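Local atomic coordinates of esterase TesA (Pseudomonas aeruginosa, PDB entry 4JGG), a protein that hydrolyses carboxylic esters, preferring Tween detergents and short-chain p-nitrophenyl esters, and shows low thioesterase activity towards palmitoyl-coenzyme A. Residues M102-Q116 and A143-T157. Residues are numbered along the deposited sequence; the frame is centred on the assembly and turned at random.
Sequences MAPAQLQQNLASMAQ and AFSRVYGAVAAQEKT
The amides of Q108 and Q154 lie nearly in one plane and meet NE2 to OE1. NE2 of Q108 donates to OE1 of Q154 at 2.6 Å, and the bond is almost straight, with an N-H...O angle of 167°. A water takes a bond from NE2 of Q154 and gives one to OE1 of Q108, so both amides are held at both ends. The chain of Q108 bends at chi2 (-74°) and runs past V151 in the opposite direction, its NE2 3.6 Å from V151 CG2. Q154 is extended from its helix toward Q108. The helical segments 104-116 and 143-155 run side by side, their axes 9.3 Å apart at closest and crossing at -37°. They pack on the parallel sheet of this SGNH-type α/β/α fold, where V151 touches L127 and L111 touches I91. V147 enters as a knob among P104, L107, Q108 and L111. Its CG1 lies 3.5 Å from Q108 CA. At the N-terminal end of helix 104-121, P104 sits over one face of the F144 ring, its CG 4.2 Å from the centroid in a CH-pi contact. M102 O meets that ring at its edge, in plane. Deeper in, L111 CD1 touches Y148 CE1 at 3.7 Å, while the Y148 hydroxyl is hydrogen-bonded to L93 O.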
loop_
_atom_site.group_PDB
_atom_site.type_symbol
_atom_site.label_atom_id
_atom_site.label_comp_id
_atom_site.label_asym_id
_atom_site.label_seq_id
_atom_site.Cartn_x
_atom_site.Cartn_y
_atom_site.Cartn_z
ATOM N N MET A 102 -0.385 8.339 -15.803
ATOM C CA MET A 102 -1.820 8.158 -16.015
ATOM C C MET A 102 -2.535 9.313 -15.336
ATOM O O MET A 102 -1.902 10.121 -14.664
ATOM C CB MET A 102 -2.276 6.809 -15.449
ATOM C CG MET A 102 -1.460 5.655 -16.023
ATOM S SD MET A 102 -1.935 3.987 -15.531
ATOM C CE MET A 102 -3.656 3.921 -15.989
ATOM N N ALA A 103 -3.844 9.396 -15.504
ATOM C CA ALA A 103 -4.594 10.531 -14.969
ATOM C C ALA A 103 -4.811 10.395 -13.455
ATOM O O ALA A 103 -5.231 9.352 -12.971
ATOM C CB ALA A 103 -5.923 10.672 -15.693
ATOM N N PRO A 104 -4.497 11.453 -12.703
ATOM C CA PRO A 104 -4.730 11.497 -11.260
ATOM C C PRO A 104 -6.194 11.310 -10.882
ATOM O O PRO A 104 -6.481 10.815 -9.796
ATOM C CB PRO A 104 -4.284 12.910 -10.884
ATOM C CG PRO A 104 -3.275 13.260 -11.907
ATOM C CD PRO A 104 -3.733 12.621 -13.175
ATOM N N ALA A 105 -7.111 11.713 -11.755
ATOM C CA ALA A 105 -8.533 11.640 -11.420
ATOM C C ALA A 105 -9.033 10.197 -11.424
ATOM O O ALA A 105 -9.828 9.808 -10.561
ATOM C CB ALA A 105 -9.351 12.500 -12.363
ATOM N N GLN A 106 -8.565 9.407 -12.392
ATOM C CA GLN A 106 -8.943 7.997 -12.465
ATOM C C GLN A 106 -8.372 7.203 -11.288
ATOM O O GLN A 106 -8.961 6.207 -10.858
ATOM C CB GLN A 106 -8.534 7.371 -13.812
ATOM C CG GLN A 106 -7.045 7.505 -14.179
ATOM C CD GLN A 106 -6.199 6.314 -13.716
ATOM O OE1 GLN A 106 -6.657 5.163 -13.730
ATOM N NE2 GLN A 106 -4.962 6.587 -13.316
ATOM N N LEU A 107 -7.232 7.647 -10.769
ATOM C CA LEU A 107 -6.649 7.043 -9.571
ATOM C C LEU A 107 -7.594 7.249 -8.406
ATOM O O LEU A 107 -7.897 6.316 -7.653
ATOM C CB LEU A 107 -5.294 7.677 -9.238
ATOM C CG LEU A 107 -4.650 7.197 -7.933
ATOM C CD1 LEU A 107 -4.422 5.682 -7.935
ATOM C CD2 LEU A 107 -3.345 7.936 -7.642
ATOM N N GLN A 108 -8.062 8.483 -8.262
ATOM C CA GLN A 108 -8.953 8.841 -7.167
ATOM C C GLN A 108 -10.240 8.026 -7.255
ATOM O O GLN A 108 -10.756 7.548 -6.251
ATOM C CB GLN A 108 -9.253 10.344 -7.202
ATOM C CG GLN A 108 -9.654 10.924 -5.849
ATOM C CD GLN A 108 -11.059 10.529 -5.438
ATOM O OE1 GLN A 108 -11.844 10.048 -6.255
ATOM N NE2 GLN A 108 -11.385 10.731 -4.162
ATOM N N GLN A 109 -10.751 7.856 -8.467
ATOM C CA GLN A 109 -11.980 7.092 -8.673
ATOM C C GLN A 109 -11.814 5.606 -8.314
ATOM O O GLN A 109 -12.607 5.027 -7.555
ATOM C CB GLN A 109 -12.418 7.234 -10.135
ATOM C CG GLN A 109 -13.724 6.531 -10.483
ATOM C CD GLN A 109 -13.985 6.524 -11.981
ATOM O OE1 GLN A 109 -13.133 6.105 -12.771
ATOM N NE2 GLN A 109 -15.159 6.999 -12.381
ATOM N N ASN A 110 -10.788 4.989 -8.884
ATOM C CA ASN A 110 -10.498 3.588 -8.634
ATOM C C ASN A 110 -10.220 3.264 -7.162
ATOM O O ASN A 110 -10.772 2.310 -6.621
ATOM C CB ASN A 110 -9.329 3.134 -9.502
ATOM C CG ASN A 110 -9.672 3.134 -10.975
ATOM O OD1 ASN A 110 -10.841 3.002 -11.348
ATOM N ND2 ASN A 110 -8.652 3.271 -11.826
ATOM N N LEU A 111 -9.373 4.060 -6.515
ATOM C CA LEU A 111 -9.041 3.819 -5.110
ATOM C C LEU A 111 -10.264 4.024 -4.221
ATOM O O LEU A 111 -10.525 3.234 -3.331
ATOM C CB LEU A 111 -7.905 4.740 -4.640
ATOM C CG LEU A 111 -6.461 4.512 -5.095
ATOM C CD1 LEU A 111 -5.598 5.630 -4.524
ATOM C CD2 LEU A 111 -5.917 3.149 -4.644
ATOM N N ALA A 112 -11.008 5.094 -4.477
ATOM C CA ALA A 112 -12.245 5.369 -3.764
ATOM C C ALA A 112 -13.202 4.185 -3.832
ATOM O O ALA A 112 -13.715 3.749 -2.805
ATOM C CB ALA A 112 -12.908 6.628 -4.334
ATOM N N SER A 113 -13.429 3.678 -5.048
ATOM C CA SER A 113 -14.293 2.527 -5.291
ATOM C C SER A 113 -13.783 1.259 -4.596
ATOM O O SER A 113 -14.574 0.495 -4.041
ATOM C CB SER A 113 -14.447 2.287 -6.794
ATOM O OG SER A 113 -15.302 1.188 -7.044
ATOM N N MET A 114 -12.470 1.045 -4.611
ATOM C CA MET A 114 -11.868 -0.063 -3.857
ATOM C C MET A 114 -12.178 0.056 -2.375
ATOM O O MET A 114 -12.500 -0.932 -1.735
ATOM C CB MET A 114 -10.337 -0.116 -4.021
ATOM C CG MET A 114 -9.805 -0.569 -5.384
ATOM S SD MET A 114 -7.998 -0.799 -5.355
ATOM C CE MET A 114 -7.840 -2.277 -4.352
ATOM N N ALA A 115 -12.031 1.261 -1.825
ATOM C CA ALA A 115 -12.236 1.485 -0.396
ATOM C C ALA A 115 -13.704 1.326 -0.054
ATOM O O ALA A 115 -14.055 0.820 1.009
ATOM C CB ALA A 115 -11.733 2.861 0.025
ATOM N N GLN A 116 -14.558 1.755 -0.972
ATOM C CA GLN A 116 -15.997 1.564 -0.831
ATOM C C GLN A 116 -16.348 0.086 -0.766
ATOM O O GLN A 116 -17.114 -0.341 0.097
ATOM C CB GLN A 116 -16.732 2.233 -1.997
ATOM C CG GLN A 116 -18.243 2.241 -1.873
ATOM C CD GLN A 116 -18.884 1.005 -2.466
ATOM O OE1 GLN A 116 -18.343 0.392 -3.384
ATOM N NE2 GLN A 116 -20.051 0.631 -1.943
ATOM N N ALA A 143 0.349 16.013 -7.556
ATOM C CA ALA A 143 -0.870 15.721 -8.308
ATOM C C ALA A 143 -1.414 14.343 -7.952
ATOM O O ALA A 143 -2.625 14.152 -7.839
ATOM C CB ALA A 143 -0.613 15.823 -9.797
ATOM N N PHE A 144 -0.506 13.386 -7.785
ATOM C CA PHE A 144 -0.872 12.031 -7.397
ATOM C C PHE A 144 -0.939 11.896 -5.884
ATOM O O PHE A 144 -1.862 11.287 -5.329
ATOM C CB PHE A 144 0.126 11.031 -8.000
ATOM C CG PHE A 144 0.043 10.937 -9.507
ATOM C CD1 PHE A 144 -0.916 10.146 -10.111
ATOM C CD2 PHE A 144 0.917 11.652 -10.312
ATOM C CE1 PHE A 144 -1.007 10.062 -11.507
ATOM C CE2 PHE A 144 0.834 11.579 -11.692
ATOM C CZ PHE A 144 -0.124 10.778 -12.292
ATOM N N SER A 145 0.038 12.486 -5.209
ATOM C CA SER A 145 0.125 12.347 -3.763
ATOM C C SER A 145 -1.142 12.831 -3.057
ATOM O O SER A 145 -1.584 12.232 -2.076
ATOM C CB SER A 145 1.349 13.101 -3.244
ATOM O OG SER A 145 1.597 12.798 -1.891
ATOM N N ARG A 146 -1.726 13.918 -3.555
ATOM C CA ARG A 146 -2.892 14.504 -2.902
ATOM C C ARG A 146 -4.119 13.631 -3.034
ATOM O O ARG A 146 -5.057 13.744 -2.246
ATOM C CB ARG A 146 -3.194 15.886 -3.468
ATOM C CG ARG A 146 -2.249 16.958 -2.983
ATOM C CD ARG A 146 -2.674 18.305 -3.514
ATOM N NE ARG A 146 -3.032 18.248 -4.928
ATOM C CZ ARG A 146 -2.277 18.725 -5.911
ATOM N NH1 ARG A 146 -1.114 19.304 -5.637
ATOM N NH2 ARG A 146 -2.695 18.634 -7.168
ATOM N N VAL A 147 -4.115 12.771 -4.044
ATOM C CA VAL A 147 -5.230 11.865 -4.283
ATOM C C VAL A 147 -5.459 10.923 -3.098
ATOM O O VAL A 147 -6.593 10.658 -2.717
ATOM C CB VAL A 147 -5.004 11.033 -5.565
ATOM C CG1 VAL A 147 -5.960 9.836 -5.608
ATOM C CG2 VAL A 147 -5.175 11.906 -6.799
ATOM N N TYR A 148 -4.385 10.413 -2.517
ATOM C CA TYR A 148 -4.527 9.506 -1.382
ATOM C C TYR A 148 -5.316 10.137 -0.249
ATOM O O TYR A 148 -6.249 9.529 0.277
ATOM C CB TYR A 148 -3.159 9.012 -0.912
ATOM C CG TYR A 148 -2.479 8.204 -1.989
ATOM C CD1 TYR A 148 -2.791 6.855 -2.176
ATOM C CD2 TYR A 148 -1.569 8.798 -2.852
ATOM C CE1 TYR A 148 -2.181 6.115 -3.183
ATOM C CE2 TYR A 148 -0.950 8.071 -3.847
ATOM C CZ TYR A 148 -1.268 6.733 -4.018
ATOM O OH TYR A 148 -0.649 6.029 -5.015
ATOM N N GLY A 149 -4.945 11.358 0.120
ATOM C CA GLY A 149 -5.653 12.088 1.163
ATOM C C GLY A 149 -7.099 12.368 0.790
ATOM O O GLY A 149 -7.990 12.358 1.641
ATOM N N ALA A 150 -7.335 12.603 -0.493
ATOM C CA ALA A 150 -8.678 12.858 -0.995
ATOM C C ALA A 150 -9.561 11.625 -0.813
ATOM O O ALA A 150 -10.679 11.717 -0.302
ATOM C CB ALA A 150 -8.627 13.252 -2.470
ATOM N N VAL A 151 -9.052 10.469 -1.237
ATOM C CA VAL A 151 -9.785 9.210 -1.091
ATOM C C VAL A 151 -10.070 8.868 0.370
ATOM O O VAL A 151 -11.185 8.476 0.716
ATOM C CB VAL A 151 -9.050 8.039 -1.764
ATOM C CG1 VAL A 151 -9.870 6.754 -1.616
ATOM C CG2 VAL A 151 -8.812 8.354 -3.236
ATOM N N ALA A 152 -9.063 9.027 1.226
ATOM C CA ALA A 152 -9.240 8.784 2.647
ATOM C C ALA A 152 -10.331 9.686 3.218
ATOM O O ALA A 152 -11.142 9.249 4.037
ATOM C CB ALA A 152 -7.927 8.971 3.392
ATOM N N ALA A 153 -10.354 10.937 2.773
ATOM C CA ALA A 153 -11.377 11.884 3.193
ATOM C C ALA A 153 -12.750 11.401 2.765
ATOM O O ALA A 153 -13.675 11.308 3.575
ATOM C CB ALA A 153 -11.101 13.259 2.593
ATOM N N GLN A 154 -12.867 11.096 1.478
ATOM C CA GLN A 154 -14.138 10.739 0.870
ATOM C C GLN A 154 -14.722 9.444 1.416
ATOM O O GLN A 154 -15.931 9.355 1.651
ATOM C CB GLN A 154 -13.963 10.633 -0.647
ATOM C CG GLN A 154 -15.211 10.263 -1.420
ATOM C CD GLN A 154 -14.923 10.172 -2.902
ATOM O OE1 GLN A 154 -13.807 10.448 -3.333
ATOM N NE2 GLN A 154 -15.922 9.788 -3.691
ATOM N N GLU A 155 -13.871 8.437 1.603
ATOM C CA GLU A 155 -14.346 7.113 1.996
ATOM C C GLU A 155 -14.123 6.800 3.476
ATOM O O GLU A 155 -14.365 5.674 3.919
ATOM C CB GLU A 155 -13.719 6.017 1.124
ATOM C CG GLU A 155 -14.048 6.113 -0.375
ATOM C CD GLU A 155 -15.541 6.062 -0.660
ATOM O OE1 GLU A 155 -16.300 5.573 0.212
ATOM O OE2 GLU A 155 -15.956 6.503 -1.757
ATOM N N LYS A 156 -13.672 7.794 4.235
ATOM C CA LYS A 156 -13.386 7.628 5.663
ATOM C C LYS A 156 -12.428 6.477 5.943
ATOM O O LYS A 156 -12.716 5.633 6.784
ATOM C CB LYS A 156 -14.665 7.367 6.460
ATOM C CG LYS A 156 -15.909 8.015 5.916
ATOM N N THR A 157 -11.298 6.427 5.249
ATOM C CA THR A 157 -10.341 5.356 5.488
ATOM C C THR A 157 -9.214 5.852 6.378
ATOM O O THR A 157 -9.072 7.057 6.613
ATOM C CB THR A 157 -9.722 4.827 4.178
ATOM O OG1 THR A 157 -8.616 5.652 3.797
ATOM C CG2 THR A 157 -10.744 4.816 3.057
HETATM O O HOH W 1 -14.897 8.844 -6.294
#